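Local coordinates for protein post-proline cleaving enzyme (Rickettsia typhi, PDB 4HVT) that probably acts as a serine-type endopeptidase of the prolyl oligopeptidase family, cleaving short peptides on the carboxyl side of proline, at residues A[94-99]-A[115-120]; A[145-150]-A[187-192]; A[454-459]-A[542-547]. One frame throughout, in Å; residues are numbered along the deposited sequence.

Contact 1: A[94-99]-A[115-120]; sequences QGLWRR and LIDFDK
L115 reaches over the indole of W97 from the neighbouring antiparallel strand and can be followed atom by atom. Its CB lies 3.6 Å from W97 CE3 and close to the W97 carbonyl oxygen. CG, anti to the carbonyl carbon (chi1 -58°), lies beside W97 O and R98 CA. From there L115 CD1 sits 3.8 Å from the centroid of the six-membered ring of W97, over its face in a CH-pi contact, and also meets R99 CG, while CD2 ends near R99 NE, which forms a salt bridge with E113. I116 follows on, with CD1 3.7 Å from W97 CE3. The backbone explains why both residues serve one tryptophan: the carbonyl of W97 accepts from L115 N (2.7 Å) and, off the carbonyl plane, from I116 N, a classic beta bulge. Further along, F118 N donates to G95 O.

Where strand 113-117 passes into helix 118-125, D119 grips two successive amides: OD1 takes Q94 N at 2.8 Å on its syn side, and OD2 takes G95 N at 3.0 Å from above the carboxylate plane. D117 N-caps the helix through K120 N. Apolar side chains thus gather around W97, backed by Y131 and W161, while the D119 carboxylate, its charge probably stabilised by the two amides, pins the entry to strand 96-101 onto the first helical turn.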
loop_
_atom_site.group_PDB
_atom_site.type_symbol
_atom_site.label_atom_id
_atom_site.label_comp_id
_atom_site.label_asym_id
_atom_site.label_seq_id
_atom_site.Cartn_x
_atom_site.Cartn_y
_atom_site.Cartn_z
ATOM N N GLN A 94 11.362 16.493 -1.758
ATOM C CA GLN A 94 10.672 15.835 -2.864
ATOM C C GLN A 94 11.472 14.625 -3.322
ATOM O O GLN A 94 10.913 13.602 -3.645
ATOM C CB GLN A 94 10.433 16.834 -3.990
ATOM C CG GLN A 94 9.275 16.413 -4.857
ATOM C CD GLN A 94 7.968 16.405 -4.076
ATOM O OE1 GLN A 94 7.545 17.428 -3.563
ATOM N NE2 GLN A 94 7.418 15.212 -3.875
ATOM N N GLY A 95 12.809 14.759 -3.292
ATOM C CA GLY A 95 13.701 13.602 -3.417
ATOM C C GLY A 95 14.597 13.517 -4.645
ATOM O O GLY A 95 14.405 14.230 -5.644
ATOM N N LEU A 96 15.552 12.589 -4.558
ATOM C CA LEU A 96 16.556 12.331 -5.553
ATOM C C LEU A 96 16.448 10.891 -6.003
ATOM O O LEU A 96 16.536 9.975 -5.191
ATOM C CB LEU A 96 17.955 12.482 -4.933
ATOM C CG LEU A 96 18.313 13.860 -4.385
ATOM C CD1 LEU A 96 19.685 13.810 -3.722
ATOM C CD2 LEU A 96 18.232 14.944 -5.444
ATOM N N TRP A 97 16.298 10.682 -7.305
ATOM C CA TRP A 97 16.515 9.371 -7.887
ATOM C C TRP A 97 17.987 9.261 -8.302
ATOM O O TRP A 97 18.524 10.127 -8.993
ATOM C CB TRP A 97 15.566 9.148 -9.053
ATOM C CG TRP A 97 15.653 7.792 -9.727
ATOM C CD1 TRP A 97 15.494 6.572 -9.151
ATOM C CD2 TRP A 97 15.806 7.557 -11.138
ATOM N NE1 TRP A 97 15.623 5.570 -10.106
ATOM C CE2 TRP A 97 15.765 6.155 -11.338
ATOM C CE3 TRP A 97 15.973 8.406 -12.258
ATOM C CZ2 TRP A 97 15.928 5.573 -12.603
ATOM C CZ3 TRP A 97 16.122 7.839 -13.501
ATOM C CH2 TRP A 97 16.070 6.427 -13.676
ATOM N N ARG A 98 18.645 8.231 -7.767
ATOM C CA ARG A 98 20.111 8.152 -7.810
ATOM C C ARG A 98 20.620 6.705 -7.876
ATOM O O ARG A 98 19.846 5.734 -7.725
ATOM C CB ARG A 98 20.713 8.928 -6.638
ATOM C CG ARG A 98 20.345 8.375 -5.311
ATOM C CD ARG A 98 20.878 9.237 -4.144
ATOM N NE ARG A 98 20.740 8.424 -2.981
ATOM C CZ ARG A 98 21.273 8.688 -1.789
ATOM N NH1 ARG A 98 21.969 9.802 -1.597
ATOM N NH2 ARG A 98 21.070 7.843 -0.788
ATOM N N ARG A 99 21.875 6.572 -8.270
ATOM C CA ARG A 99 22.471 5.251 -8.402
ATOM C C ARG A 99 23.943 5.197 -8.010
ATOM O O ARG A 99 24.673 6.207 -8.029
ATOM C CB ARG A 99 22.298 4.715 -9.831
ATOM C CG ARG A 99 23.129 5.431 -10.847
ATOM C CD ARG A 99 22.972 4.823 -12.225
ATOM N NE ARG A 99 23.970 5.348 -13.128
ATOM C CZ ARG A 99 24.262 4.775 -14.289
ATOM N NH1 ARG A 99 23.587 3.710 -14.667
ATOM N NH2 ARG A 99 25.208 5.270 -15.049
ATOM N N LEU A 115 20.448 11.237 -10.580
ATOM C CA LEU A 115 19.884 11.118 -11.930
ATOM C C LEU A 115 18.778 12.144 -12.160
ATOM O O LEU A 115 18.787 12.823 -13.165
ATOM C CB LEU A 115 19.348 9.715 -12.136
ATOM C CG LEU A 115 20.338 8.578 -11.964
ATOM C CD1 LEU A 115 19.674 7.225 -12.046
ATOM C CD2 LEU A 115 21.499 8.735 -12.964
ATOM N N ILE A 116 17.832 12.224 -11.228
ATOM C CA ILE A 116 16.784 13.215 -11.254
ATOM C C ILE A 116 16.572 13.782 -9.868
ATOM O O ILE A 116 16.341 13.031 -8.920
ATOM C CB ILE A 116 15.412 12.712 -11.779
ATOM C CG1 ILE A 116 15.555 12.132 -13.192
ATOM C CG2 ILE A 116 14.472 13.893 -11.806
ATOM C CD1 ILE A 116 14.352 11.372 -13.710
ATOM N N ASP A 117 16.649 15.115 -9.788
ATOM C CA ASP A 117 16.343 15.871 -8.568
ATOM C C ASP A 117 14.919 16.441 -8.696
ATOM O O ASP A 117 14.675 17.430 -9.435
ATOM C CB ASP A 117 17.389 16.983 -8.375
ATOM C CG ASP A 117 17.177 17.814 -7.110
ATOM O OD1 ASP A 117 16.056 17.928 -6.612
ATOM O OD2 ASP A 117 18.183 18.412 -6.580
ATOM N N PHE A 118 13.999 15.871 -7.914
ATOM C CA PHE A 118 12.583 16.251 -8.014
ATOM C C PHE A 118 12.304 17.575 -7.330
ATOM O O PHE A 118 11.330 18.234 -7.643
ATOM C CB PHE A 118 11.629 15.140 -7.503
ATOM C CG PHE A 118 11.542 14.004 -8.446
ATOM C CD1 PHE A 118 12.533 13.016 -8.463
ATOM C CD2 PHE A 118 10.560 13.964 -9.412
ATOM C CE1 PHE A 118 12.499 12.001 -9.422
ATOM C CE2 PHE A 118 10.535 12.929 -10.361
ATOM C CZ PHE A 118 11.507 11.970 -10.371
ATOM N N ASP A 119 13.182 17.985 -6.416
ATOM C CA ASP A 119 13.057 19.327 -5.820
ATOM C C ASP A 119 13.339 20.405 -6.870
ATOM O O ASP A 119 12.627 21.397 -6.941
ATOM C CB ASP A 119 13.987 19.441 -4.636
ATOM C CG ASP A 119 13.622 18.455 -3.562
ATOM O OD1 ASP A 119 12.752 18.777 -2.731
ATOM O OD2 ASP A 119 14.210 17.356 -3.546
ATOM N N LYS A 120 14.371 20.196 -7.682
ATOM C CA LYS A 120 14.675 21.101 -8.789
ATOM C C LYS A 120 13.563 21.145 -9.819
ATOM O O LYS A 120 13.196 22.226 -10.312
ATOM C CB LYS A 120 15.956 20.683 -9.490
ATOM C CG LYS A 120 17.210 21.247 -8.887
ATOM C CD LYS A 120 18.440 20.786 -9.657
ATOM C CE LYS A 120 19.700 21.117 -8.880
ATOM N NZ LYS A 120 20.750 20.081 -9.085
#

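Contact 2: A[145-150]-A[187-192]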
loop_
_atom_site.group_PDB
_atom_site.type_symbol
_atom_site.label_atom_id
_atom_site.label_comp_id
_atom_site.label_asym_id
_atom_site.label_seq_id
_atom_site.Cartn_x
_atom_site.Cartn_y
_atom_site.Cartn_z
ATOM N N LEU A 145 10.701 5.554 -18.760
ATOM C CA LEU A 145 9.506 6.389 -18.601
ATOM C C LEU A 145 9.400 6.693 -17.122
ATOM O O LEU A 145 9.305 5.772 -16.320
ATOM C CB LEU A 145 8.262 5.640 -19.097
ATOM C CG LEU A 145 8.384 5.316 -20.570
ATOM C CD1 LEU A 145 7.394 4.210 -20.927
ATOM C CD2 LEU A 145 8.223 6.522 -21.486
ATOM N N ILE A 146 9.475 7.965 -16.757
ATOM C CA ILE A 146 9.428 8.366 -15.363
ATOM C C ILE A 146 8.011 8.749 -15.006
ATOM O O ILE A 146 7.528 9.732 -15.527
ATOM C CB ILE A 146 10.374 9.565 -15.039
ATOM C CG1 ILE A 146 11.772 9.395 -15.659
ATOM C CG2 ILE A 146 10.420 9.819 -13.547
ATOM C CD1 ILE A 146 12.565 8.239 -15.137
ATOM N N SER A 147 7.368 7.987 -14.113
ATOM C CA SER A 147 6.037 8.319 -13.594
ATOM C C SER A 147 6.091 9.369 -12.508
ATOM O O SER A 147 6.985 9.345 -11.645
ATOM C CB SER A 147 5.339 7.086 -13.062
ATOM O OG SER A 147 5.021 6.191 -14.127
ATOM N N MET A 148 5.136 10.283 -12.571
ATOM C CA MET A 148 5.089 11.473 -11.718
ATOM C C MET A 148 3.648 11.874 -11.444
ATOM O O MET A 148 2.737 11.586 -12.232
ATOM C CB MET A 148 5.807 12.657 -12.375
ATOM C CG MET A 148 7.287 12.453 -12.536
ATOM S SD MET A 148 8.012 13.825 -13.478
ATOM C CE MET A 148 7.571 13.481 -15.089
ATOM N N SER A 149 3.442 12.542 -10.320
ATOM C CA SER A 149 2.145 13.143 -10.025
ATOM C C SER A 149 2.359 14.531 -9.446
ATOM O O SER A 149 3.434 14.863 -8.930
ATOM C CB SER A 149 1.385 12.276 -9.023
ATOM O OG SER A 149 2.105 12.162 -7.781
ATOM N N PHE A 150 1.327 15.360 -9.505
ATOM C CA PHE A 150 1.370 16.621 -8.766
ATOM C C PHE A 150 0.896 16.327 -7.345
ATOM O O PHE A 150 -0.243 15.886 -7.112
ATOM C CB PHE A 150 0.528 17.695 -9.454
ATOM C CG PHE A 150 1.036 18.065 -10.811
ATOM C CD1 PHE A 150 2.343 18.505 -10.975
ATOM C CD2 PHE A 150 0.221 17.945 -11.941
ATOM C CE1 PHE A 150 2.842 18.829 -12.238
ATOM C CE2 PHE A 150 0.710 18.287 -13.205
ATOM C CZ PHE A 150 2.016 18.724 -13.346
ATOM N N PHE A 187 -3.654 6.504 -11.742
ATOM C CA PHE A 187 -2.762 5.354 -11.941
ATOM C C PHE A 187 -2.608 4.991 -13.434
ATOM O O PHE A 187 -2.513 3.838 -13.818
ATOM C CB PHE A 187 -3.181 4.178 -11.071
ATOM C CG PHE A 187 -3.185 4.510 -9.601
ATOM C CD1 PHE A 187 -1.999 4.834 -8.948
ATOM C CD2 PHE A 187 -4.363 4.608 -8.911
ATOM C CE1 PHE A 187 -1.980 5.155 -7.599
ATOM C CE2 PHE A 187 -4.357 4.950 -7.581
ATOM C CZ PHE A 187 -3.186 5.235 -6.939
ATOM N N THR A 188 -2.488 6.030 -14.229
ATOM C CA THR A 188 -1.998 5.891 -15.622
ATOM C C THR A 188 -0.542 5.559 -15.534
ATOM O O THR A 188 0.248 6.351 -15.009
ATOM C CB THR A 188 -2.176 7.174 -16.417
ATOM O OG1 THR A 188 -3.583 7.386 -16.671
ATOM C CG2 THR A 188 -1.450 7.027 -17.752
ATOM N N TYR A 189 -0.197 4.362 -15.991
ATOM C CA TYR A 189 1.169 3.897 -16.089
ATOM C C TYR A 189 1.435 3.317 -17.479
ATOM O O TYR A 189 0.564 2.598 -18.048
ATOM C CB TYR A 189 1.440 2.761 -15.092
ATOM C CG TYR A 189 1.505 3.118 -13.648
ATOM C CD1 TYR A 189 2.601 3.775 -13.108
ATOM C CD2 TYR A 189 0.505 2.702 -12.797
ATOM C CE1 TYR A 189 2.652 4.055 -11.719
ATOM C CE2 TYR A 189 0.543 2.973 -11.441
ATOM C CZ TYR A 189 1.606 3.635 -10.912
ATOM O OH TYR A 189 1.570 3.882 -9.558
ATOM N N PRO A 190 2.613 3.621 -18.044
ATOM C CA PRO A 190 2.917 3.101 -19.400
ATOM C C PRO A 190 3.763 1.844 -19.368
ATOM O O PRO A 190 4.549 1.627 -18.422
ATOM C CB PRO A 190 3.712 4.231 -20.025
ATOM C CG PRO A 190 4.482 4.812 -18.828
ATOM C CD PRO A 190 3.507 4.720 -17.680
ATOM N N THR A 191 3.612 1.052 -20.439
ATOM C CA THR A 191 4.350 -0.159 -20.682
ATOM C C THR A 191 5.030 -0.045 -22.057
ATOM O O THR A 191 4.423 0.296 -23.029
ATOM C CB THR A 191 3.427 -1.387 -20.623
ATOM O OG1 THR A 191 2.938 -1.513 -19.281
ATOM C CG2 THR A 191 4.182 -2.693 -20.998
ATOM N N TRP A 192 6.351 -0.312 -22.091
ATOM C CA TRP A 192 7.032 -0.327 -23.378
ATOM C C TRP A 192 6.607 -1.538 -24.249
ATOM O O TRP A 192 6.508 -2.660 -23.735
ATOM C CB TRP A 192 8.544 -0.378 -23.206
ATOM C CG TRP A 192 9.194 0.804 -22.627
ATOM C CD1 TRP A 192 9.473 0.998 -21.315
ATOM C CD2 TRP A 192 9.670 1.962 -23.308
ATOM N NE1 TRP A 192 10.137 2.163 -21.125
ATOM C CE2 TRP A 192 10.232 2.812 -22.330
ATOM C CE3 TRP A 192 9.644 2.398 -24.631
ATOM C CZ2 TRP A 192 10.792 4.020 -22.636
ATOM C CZ3 TRP A 192 10.212 3.619 -24.934
ATOM C CH2 TRP A 192 10.802 4.404 -23.927
HETATM O O HOH W 1 2.773 7.196 -15.165
#
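L145 wedges against W192 and P190 to make the dense part of this contact. Its CG comes within 3.4 Å of W192 CZ2, and its CD1 rests over the face of the indole, 3.6 Å from the centroid of the five-membered ring. The same methyl meets P190 CG at 3.6 Å, which leaves it held between the proline ring and the indole. A hydrogen bond from W192 NE1 to the carbonyl oxygen of S135, on strand 129-136, holds the indole from outside the contact.

Toward S147 the packing opens. S147 OG approaches the edge of the Y189 ring near its plane, 3.6 Å from CD1, and donates to a water molecule. That water in turn donates to T188 O, both bonds being 2.7 Å long, and bridges the two segments where S147 CA and Y189 CA are 7.0 Å apart. Side chains and water, not backbone pairing, therefore carry the contact, although the strands run antiparallel at 172° with their axes 8.8 Å apart at the closest. Strand 143-150 belongs to one antiparallel sheet and strand 190-192 opens the next. Consecutive sheets here pack face to face through their side chains, as between blades of a beta-propeller.

Contact 3: A[454-459]-A[542-547]; sequences ATSFDG and FFAVSE
The methyls of A454 and A544 meet with the phenyl rings of F457, F542 and F543 all set to the sides, none reaching the other segment. The F457 ring has D458 CB over the centre of one face, 4.0 Å above the plane, and S456 OG at its edge. The F542 ring, on the side of the helix turned from strand 447-455, carries S546 OG over one face toward the rim. That hydroxyl donates to F542 O from above the carbonyl plane, so the same oxygen serves both S546 OG and the helical amide S546 N. F542 and F543 both pack toward helix 567-578, and F543 makes a cation-pi contact with R579.

The contact itself is small, made by methyl groups set against each other and against backbone atoms. A544 CB points into the bend of the chain where strand 447-455 ends, 3.5 Å from T455 O and 3.8 Å from S456 CA. In return A454 CB faces the helix, 3.8 Å from V545 CG2 and the same distance from A544 O. V545 CG2, anti to the carbonyl carbon and beside the backbone N, makes this touch. With only an alanine at the nearest point of the helix, the backbones approach closely, S456 CA lying 5.2 Å from A544 CA.

Polar groups at this junction find partners nearby. S456 OG is hydrogen-bonded to D541 OD1, one residue before the helical segment, and S456 O accepts from G459 N, closing a type I turn. D458 forms a salt bridge with R517. The turn leads from strand 447-455 into strand 461-469, whose I462 and Y464 also touch V545. The arrangement fits the alpha/beta-hydrolase fold, in which helices pack on an eight-stranded, mostly parallel sheet.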
loop_
_atom_site.group_PDB
_atom_site.type_symbol
_atom_site.label_atom_id
_atom_site.label_comp_id
_atom_site.label_asym_id
_atom_site.label_seq_id
_atom_site.Cartn_x
_atom_site.Cartn_y
_atom_site.Cartn_z
ATOM N N ALA A 454 -5.591 -13.397 20.882
ATOM C CA ALA A 454 -6.801 -13.125 21.644
ATOM C C ALA A 454 -7.871 -14.122 21.186
ATOM O O ALA A 454 -7.760 -14.690 20.123
ATOM C CB ALA A 454 -7.234 -11.701 21.380
ATOM N N THR A 455 -8.910 -14.298 22.000
ATOM C CA THR A 455 -10.095 -15.068 21.640
ATOM C C THR A 455 -11.250 -14.159 21.301
ATOM O O THR A 455 -11.758 -13.374 22.117
ATOM C CB THR A 455 -10.406 -16.127 22.710
ATOM O OG1 THR A 455 -9.215 -16.920 22.879
ATOM C CG2 THR A 455 -11.478 -17.026 22.251
ATOM N N SER A 456 -11.726 -14.285 20.079
ATOM C CA SER A 456 -12.795 -13.412 19.634
ATOM C C SER A 456 -14.146 -13.964 20.052
ATOM O O SER A 456 -14.245 -15.063 20.657
ATOM C CB SER A 456 -12.730 -13.163 18.143
ATOM O OG SER A 456 -13.517 -12.022 17.749
ATOM N N PHE A 457 -15.164 -13.175 19.770
ATOM C CA PHE A 457 -16.544 -13.467 20.162
ATOM C C PHE A 457 -17.066 -14.833 19.748
ATOM O O PHE A 457 -17.965 -15.356 20.438
ATOM C CB PHE A 457 -17.508 -12.401 19.621
ATOM C CG PHE A 457 -17.821 -12.552 18.157
ATOM C CD1 PHE A 457 -16.821 -12.374 17.199
ATOM C CD2 PHE A 457 -19.119 -12.865 17.709
ATOM C CE1 PHE A 457 -17.079 -12.483 15.842
ATOM C CE2 PHE A 457 -19.364 -12.992 16.327
ATOM C CZ PHE A 457 -18.363 -12.792 15.412
ATOM N N ASP A 458 -16.536 -15.394 18.657
ATOM C CA ASP A 458 -16.935 -16.719 18.110
ATOM C C ASP A 458 -15.912 -17.826 18.381
ATOM O O ASP A 458 -15.937 -18.892 17.750
ATOM C CB ASP A 458 -17.242 -16.616 16.596
ATOM C CG ASP A 458 -16.025 -16.236 15.770
ATOM O OD1 ASP A 458 -14.974 -15.911 16.381
ATOM O OD2 ASP A 458 -16.131 -16.202 14.517
ATOM N N GLY A 459 -14.989 -17.595 19.311
ATOM C CA GLY A 459 -13.936 -18.587 19.639
ATOM C C GLY A 459 -12.671 -18.599 18.768
ATOM O O GLY A 459 -11.639 -19.224 19.151
ATOM N N PHE A 542 -11.076 -6.725 16.881
ATOM C CA PHE A 542 -10.314 -5.605 17.405
ATOM C C PHE A 542 -10.663 -5.408 18.903
ATOM O O PHE A 542 -9.797 -5.213 19.703
ATOM C CB PHE A 542 -10.678 -4.363 16.595
ATOM C CG PHE A 542 -9.758 -3.198 16.818
ATOM C CD1 PHE A 542 -8.437 -3.230 16.391
ATOM C CD2 PHE A 542 -10.223 -2.050 17.398
ATOM C CE1 PHE A 542 -7.596 -2.158 16.561
ATOM C CE2 PHE A 542 -9.351 -0.978 17.633
ATOM C CZ PHE A 542 -8.061 -1.028 17.194
ATOM N N PHE A 543 -11.935 -5.487 19.264
ATOM C CA PHE A 543 -12.334 -5.385 20.686
ATOM C C PHE A 543 -11.712 -6.522 21.534
ATOM O O PHE A 543 -11.282 -6.311 22.686
ATOM C CB PHE A 543 -13.864 -5.393 20.857
ATOM C CG PHE A 543 -14.575 -4.310 20.106
ATOM C CD1 PHE A 543 -14.079 -3.010 20.066
ATOM C CD2 PHE A 543 -15.742 -4.596 19.410
ATOM C CE1 PHE A 543 -14.736 -2.027 19.399
ATOM C CE2 PHE A 543 -16.417 -3.601 18.741
ATOM C CZ PHE A 543 -15.909 -2.324 18.693
ATOM N N ALA A 544 -11.710 -7.739 20.984
ATOM C CA ALA A 544 -11.104 -8.899 21.662
ATOM C C ALA A 544 -9.637 -8.630 22.035
ATOM O O ALA A 544 -9.230 -8.921 23.117
ATOM C CB ALA A 544 -11.226 -10.144 20.809
ATOM N N VAL A 545 -8.870 -8.087 21.109
ATOM C CA VAL A 545 -7.511 -7.684 21.414
ATOM C C VAL A 545 -7.454 -6.527 22.447
ATOM O O VAL A 545 -6.667 -6.589 23.419
ATOM C CB VAL A 545 -6.750 -7.363 20.100
ATOM C CG1 VAL A 545 -5.379 -6.864 20.430
ATOM C CG2 VAL A 545 -6.642 -8.607 19.225
ATOM N N SER A 546 -8.280 -5.502 22.269
ATOM C CA SER A 546 -8.301 -4.347 23.178
ATOM C C SER A 546 -8.559 -4.839 24.626
ATOM O O SER A 546 -7.841 -4.492 25.563
ATOM C CB SER A 546 -9.364 -3.325 22.724
ATOM O OG SER A 546 -9.071 -2.767 21.444
ATOM N N GLU A 547 -9.568 -5.678 24.784
ATOM C CA GLU A 547 -9.968 -6.186 26.107
ATOM C C GLU A 547 -8.905 -7.049 26.711
ATOM O O GLU A 547 -8.724 -7.034 27.950
ATOM C CB GLU A 547 -11.255 -6.999 25.979
ATOM C CG GLU A 547 -12.445 -6.109 25.697
ATOM C CD GLU A 547 -13.721 -6.862 25.454
ATOM O OE1 GLU A 547 -13.703 -7.948 24.837
ATOM O OE2 GLU A 547 -14.779 -6.310 25.834
#

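From the N terminus the three contacts follow one another in series, none enclosing or crossing another. Contact 1 closes a short loop of 15 residues and joins two adjacent strands of the first propeller sheet. Contact 2 spans 36 residues and couples the second sheet to the third. These two touch: I116 CD1 packs 3.8 Å from I146 CG1, and F118 meets M148, so strand 143-150 is met by the first blade as well as by P190 and W192. Contact 3 closes a loop of 82 residues, setting helix 536-551 on the end of edge strand 447-455, where the hairpin turns to 461-469; its nearest atoms are about 25 Å from contact 2, across the chain's centre.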